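Local coordinates for protein synaptotagmin IV (Rattus norvegicus, PDB 1W15) that takes part in moving neuronal dense-core vesicles through its interaction with KIF1A, the chain here being its C2B domain, at residues R118-G122 with A123-G127; F88-C92 with E93-E97. All blocks are in the same frame, centred on the assembly; numbering follows the deposited sequence.

Contact 1 of 2, residues R118-G122 with A123-G127; sequences RLVLG and ATAEG
In Val120 the branch CG1 lies anti to the backbone N (chi1 173°), and this sends it to the side of the chain where Ala125 returns. The two meet loosely, Val120 CG1 standing 4.4 Å from Ala125 CB. The same methyl of Ala125 sits closer to the backbone behind it: Ala125 CB lies 3.5 Å from Gly122 O and 3.6 Å from Val120 O, so two carbonyls flank a single carbon. What brings it back is a type I beta turn from Gly122 to Ala125. Its closing bond runs from Ala125 N to Gly122 O over 3.2 Å and is moderately straight (153° at the hydrogen), with the donor standing above the carbonyl plane, 72° out of it. Gly122 enters the turn almost fully extended, and its N is buried without a partner in the model. In the C2 beta sandwich this turn takes the chain off strand 114-121, an outermost strand of its sheet within this chain, and toward helix 128-138, for which Gly127 is the N-cap. Leu121, next to the turn, packs under that helix against His132 and Trp133. Farther back on the strand, the other methyl of Val120, CG2, lies over one face of the Arg118 guanidinium, offset toward its rim, while Arg118 NE makes a salt bridge with Glu101.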
loop_
_atom_site.group_PDB
_atom_site.type_symbol
_atom_site.label_atom_id
_atom_site.label_comp_id
_atom_site.label_asym_id
_atom_site.label_seq_id
_atom_site.Cartn_x
_atom_site.Cartn_y
_atom_site.Cartn_z
ATOM N N ARG A 118 -18.961 -9.311 -9.242
ATOM C CA ARG A 118 -18.452 -8.292 -10.140
ATOM C C ARG A 118 -18.701 -6.904 -9.564
ATOM O O ARG A 118 -19.711 -6.673 -8.909
ATOM C CB ARG A 118 -19.227 -8.435 -11.470
ATOM C CG ARG A 118 -18.937 -7.407 -12.551
ATOM C CD ARG A 118 -19.531 -7.930 -13.956
ATOM N NE ARG A 118 -19.343 -6.954 -15.024
ATOM C CZ ARG A 118 -20.159 -5.934 -15.259
ATOM N NH1 ARG A 118 -21.258 -5.732 -14.512
ATOM N NH2 ARG A 118 -19.879 -5.103 -16.257
ATOM N N LEU A 119 -17.838 -5.971 -9.936
ATOM C CA LEU A 119 -17.937 -4.579 -9.495
ATOM C C LEU A 119 -17.513 -3.692 -10.650
ATOM O O LEU A 119 -16.451 -3.932 -11.265
ATOM C CB LEU A 119 -17.006 -4.354 -8.284
ATOM C CG LEU A 119 -16.793 -2.865 -7.910
ATOM C CD1 LEU A 119 -18.157 -2.219 -7.430
ATOM C CD2 LEU A 119 -15.640 -2.679 -6.950
ATOM N N VAL A 120 -18.328 -2.695 -10.969
ATOM C CA VAL A 120 -17.960 -1.749 -12.013
ATOM C C VAL A 120 -17.863 -0.311 -11.463
ATOM O O VAL A 120 -18.766 0.133 -10.768
ATOM C CB VAL A 120 -18.940 -1.794 -13.197
ATOM C CG1 VAL A 120 -18.655 -0.693 -14.221
ATOM C CG2 VAL A 120 -18.872 -3.164 -13.880
ATOM N N LEU A 121 -16.796 0.410 -11.824
ATOM C CA LEU A 121 -16.705 1.825 -11.475
ATOM C C LEU A 121 -16.624 2.615 -12.755
ATOM O O LEU A 121 -15.844 2.267 -13.633
ATOM C CB LEU A 121 -15.463 2.122 -10.650
ATOM C CG LEU A 121 -15.055 1.363 -9.368
ATOM C CD1 LEU A 121 -13.985 2.146 -8.601
ATOM C CD2 LEU A 121 -16.163 0.908 -8.441
ATOM N N GLY A 122 -17.420 3.681 -12.868
ATOM C CA GLY A 122 -17.431 4.469 -14.088
ATOM C C GLY A 122 -18.445 5.573 -13.955
ATOM O O GLY A 122 -19.148 5.627 -12.939
ATOM N N ALA A 123 -18.524 6.452 -14.961
ATOM C CA ALA A 123 -19.295 7.686 -14.789
ATOM C C ALA A 123 -20.789 7.400 -14.707
ATOM O O ALA A 123 -21.526 8.124 -14.036
ATOM C CB ALA A 123 -18.981 8.694 -15.871
ATOM N N THR A 124 -21.229 6.327 -15.360
ATOM C CA THR A 124 -22.638 5.979 -15.346
ATOM C C THR A 124 -22.939 4.774 -14.477
ATOM O O THR A 124 -24.071 4.299 -14.484
ATOM C CB THR A 124 -23.152 5.699 -16.774
ATOM O OG1 THR A 124 -22.443 4.574 -17.315
ATOM C CG2 THR A 124 -22.835 6.874 -17.712
ATOM N N ALA A 125 -21.943 4.271 -13.748
ATOM C CA ALA A 125 -22.154 3.137 -12.848
ATOM C C ALA A 125 -23.181 3.470 -11.745
ATOM O O ALA A 125 -23.204 4.581 -11.191
ATOM C CB ALA A 125 -20.819 2.629 -12.242
ATOM N N GLU A 126 -23.979 2.456 -11.416
ATOM C CA GLU A 126 -25.249 2.597 -10.693
ATOM C C GLU A 126 -25.289 3.212 -9.271
ATOM O O GLU A 126 -26.246 3.940 -8.954
ATOM C CB GLU A 126 -26.032 1.274 -10.756
ATOM C CG GLU A 126 -26.862 1.155 -12.030
ATOM C CD GLU A 126 -28.153 0.374 -11.832
ATOM O OE1 GLU A 126 -28.088 -0.803 -11.388
ATOM O OE2 GLU A 126 -29.240 0.936 -12.132
ATOM N N GLY A 127 -24.306 2.928 -8.413
ATOM C CA GLY A 127 -24.295 3.593 -7.095
ATOM C C GLY A 127 -22.918 3.711 -6.456
ATOM O O GLY A 127 -22.200 4.726 -6.629
#

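Contact 2 of 2, residues F88-C92 with E93-E97. With CA (calcium ion), chain C.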
loop_
_atom_site.group_PDB
_atom_site.type_symbol
_atom_site.label_atom_id
_atom_site.label_comp_id
_atom_site.label_asym_id
_atom_site.label_seq_id
_atom_site.Cartn_x
_atom_site.Cartn_y
_atom_site.Cartn_z
ATOM N N PHE A 88 -2.493 1.769 -14.902
ATOM C CA PHE A 88 -3.113 1.815 -16.250
ATOM C C PHE A 88 -2.765 3.096 -16.950
ATOM O O PHE A 88 -2.834 4.152 -16.356
ATOM C CB PHE A 88 -4.624 1.748 -16.164
ATOM C CG PHE A 88 -5.144 0.411 -15.785
ATOM C CD1 PHE A 88 -5.132 -0.648 -16.703
ATOM C CD2 PHE A 88 -5.700 0.204 -14.523
ATOM C CE1 PHE A 88 -5.664 -1.904 -16.375
ATOM C CE2 PHE A 88 -6.216 -1.062 -14.167
ATOM C CZ PHE A 88 -6.196 -2.123 -15.114
ATOM N N ASP A 89 -2.386 2.995 -18.210
ATOM C CA ASP A 89 -2.316 4.178 -19.116
ATOM C C ASP A 89 -3.712 4.616 -19.573
ATOM O O ASP A 89 -4.536 3.780 -19.940
ATOM C CB ASP A 89 -1.506 3.803 -20.360
ATOM C CG ASP A 89 -0.035 3.581 -20.050
ATOM O OD1 ASP A 89 0.534 4.319 -19.219
ATOM O OD2 ASP A 89 0.644 2.691 -20.600
ATOM N N ILE A 90 -4.003 5.906 -19.538
ATOM C CA ILE A 90 -5.298 6.404 -19.941
ATOM C C ILE A 90 -5.014 7.117 -21.254
ATOM O O ILE A 90 -4.210 8.045 -21.291
ATOM C CB ILE A 90 -5.905 7.381 -18.860
ATOM C CG1 ILE A 90 -6.072 6.677 -17.510
ATOM C CG2 ILE A 90 -7.219 8.016 -19.346
ATOM C CD1 ILE A 90 -7.013 5.421 -17.524
ATOM N N PRO A 91 -5.612 6.641 -22.345
ATOM C CA PRO A 91 -5.290 7.182 -23.679
ATOM C C PRO A 91 -6.051 8.450 -24.023
ATOM O O PRO A 91 -6.068 8.837 -25.175
ATOM C CB PRO A 91 -5.709 6.047 -24.621
ATOM C CG PRO A 91 -6.890 5.401 -23.918
ATOM C CD PRO A 91 -6.600 5.541 -22.413
ATOM N N CYS A 92 -6.718 9.071 -23.070
ATOM C CA CYS A 92 -7.477 10.287 -23.350
ATOM C C CYS A 92 -7.215 11.258 -22.217
ATOM O O CYS A 92 -6.542 10.913 -21.241
ATOM C CB CYS A 92 -8.977 9.978 -23.472
ATOM S SG CYS A 92 -9.600 8.752 -22.277
ATOM N N GLU A 93 -7.746 12.470 -22.353
ATOM C CA GLU A 93 -7.414 13.556 -21.452
ATOM C C GLU A 93 -8.234 13.598 -20.168
ATOM O O GLU A 93 -7.987 14.436 -19.298
ATOM C CB GLU A 93 -7.493 14.905 -22.205
ATOM C CG GLU A 93 -6.288 15.143 -23.119
ATOM C CD GLU A 93 -4.963 14.613 -22.527
ATOM O OE1 GLU A 93 -4.400 15.255 -21.597
ATOM O OE2 GLU A 93 -4.484 13.536 -23.000
ATOM N N SER A 94 -9.208 12.709 -20.047
ATOM C CA SER A 94 -9.993 12.615 -18.833
ATOM C C SER A 94 -10.519 11.196 -18.668
ATOM O O SER A 94 -10.345 10.359 -19.569
ATOM C CB SER A 94 -11.169 13.572 -18.901
ATOM O OG SER A 94 -12.129 13.102 -19.839
ATOM N N LEU A 95 -11.189 10.966 -17.536
ATOM C CA LEU A 95 -11.808 9.692 -17.197
ATOM C C LEU A 95 -13.302 9.582 -17.594
ATOM O O LEU A 95 -14.000 8.626 -17.203
ATOM C CB LEU A 95 -11.681 9.519 -15.702
ATOM C CG LEU A 95 -10.562 8.658 -15.105
ATOM C CD1 LEU A 95 -9.310 8.324 -15.986
ATOM C CD2 LEU A 95 -10.252 9.044 -13.703
ATOM N N GLU A 96 -13.789 10.586 -18.320
ATOM C CA GLU A 96 -15.207 10.664 -18.682
ATOM C C GLU A 96 -15.768 9.369 -19.302
ATOM O O GLU A 96 -16.853 8.924 -18.899
ATOM C CB GLU A 96 -15.491 11.884 -19.579
ATOM C CG GLU A 96 -15.270 11.641 -21.081
ATOM C CD GLU A 96 -15.723 12.784 -21.990
ATOM O OE1 GLU A 96 -15.437 13.967 -21.672
ATOM O OE2 GLU A 96 -16.334 12.504 -23.055
ATOM N N GLU A 97 -15.029 8.776 -20.254
ATOM C CA GLU A 97 -15.448 7.524 -20.935
ATOM C C GLU A 97 -14.687 6.287 -20.486
ATOM O O GLU A 97 -14.751 5.222 -21.126
ATOM C CB GLU A 97 -15.318 7.687 -22.453
ATOM C CG GLU A 97 -16.372 8.638 -23.005
ATOM C CD GLU A 97 -16.238 8.874 -24.499
ATOM O OE1 GLU A 97 -16.770 8.056 -25.295
ATOM O OE2 GLU A 97 -15.610 9.886 -24.879
HETATM CA CA CA C . -7.309 16.565 -18.173
HETATM O O HOH W 1 -9.308 16.806 -17.656
HETATM O O HOH W 2 -5.796 14.864 -17.725
#
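Glu93 O, the carbonyl just past Cys92, binds a calcium ion at 2.5 Å, and two waters are also bound to the metal, the closer of them (water 1) 2.1 Å from the calcium. The Glu93 side chain takes no part in this; bent at its second torsion, it curls back over the preceding peptide until OE2 is 3.6 Å from Cys92 C. On the inner side of the bend, Cys92 carries SG between its backbone N and carbonyl carbon (chi1 39°), which places SG 3.2 Å from Ser94 O. Ile90 CG2 touches the same carbonyl, 3.9 Å from Ser94 O, and the rest of the isoleucine's contact, with Leu95, is apolar. The side chains of Ile90 and Leu95 run roughly perpendicular to each other, and one methyl of the leucine meets all three outer carbons of the isoleucine side chain: Leu95 CD1 is 3.9 Å from Ile90 CG1 and also near CG2 and CD1. Leu95 reaches this place with both torsions off the staggered positions (chi1 -99°). The bend belongs to the connection between strands 80-89 and 98-106, which passes from one sheet of the C2 sandwich to the other, at the end remote from the loops that hold the calcium of Asp52, Asp106, Ser107 and Glu108. Ile90 also leans on Leu32 of the neighbouring strand, tying the connection to the first sheet; replacing it with an alanine would probably leave Leu95 CD1 without most of its apolar partner and let the leucine side chain turn more freely. After the leucine, a weak bond from Glu96 N to Ser94 OG, 3.4 Å long, forms an ST turn, and Leu95 O accepts a second weak bond, from Trp133 NE1.

How the contacts relate
Contacts 1 and 2 follow in series along the chain, 88-97 before 118-127, and both lie where a strand of the C2 sandwich gives way to a connection. Their centres are 16 Å apart, yet the connections meet directly: Ala123 CB packs at 3.7 Å on Glu96 O. Trp133 of helix 128-138 joins them a second time, touched by Leu121 of contact 1 and weakly bonded to Leu95 O of contact 2. Their relation to metal differs. A calcium ion is bound within contact 2, and a sodium ion lies about 7 Å from the Ile90 side chain, whereas the Val120 side chain of contact 1 is about 13 Å from a different bound calcium.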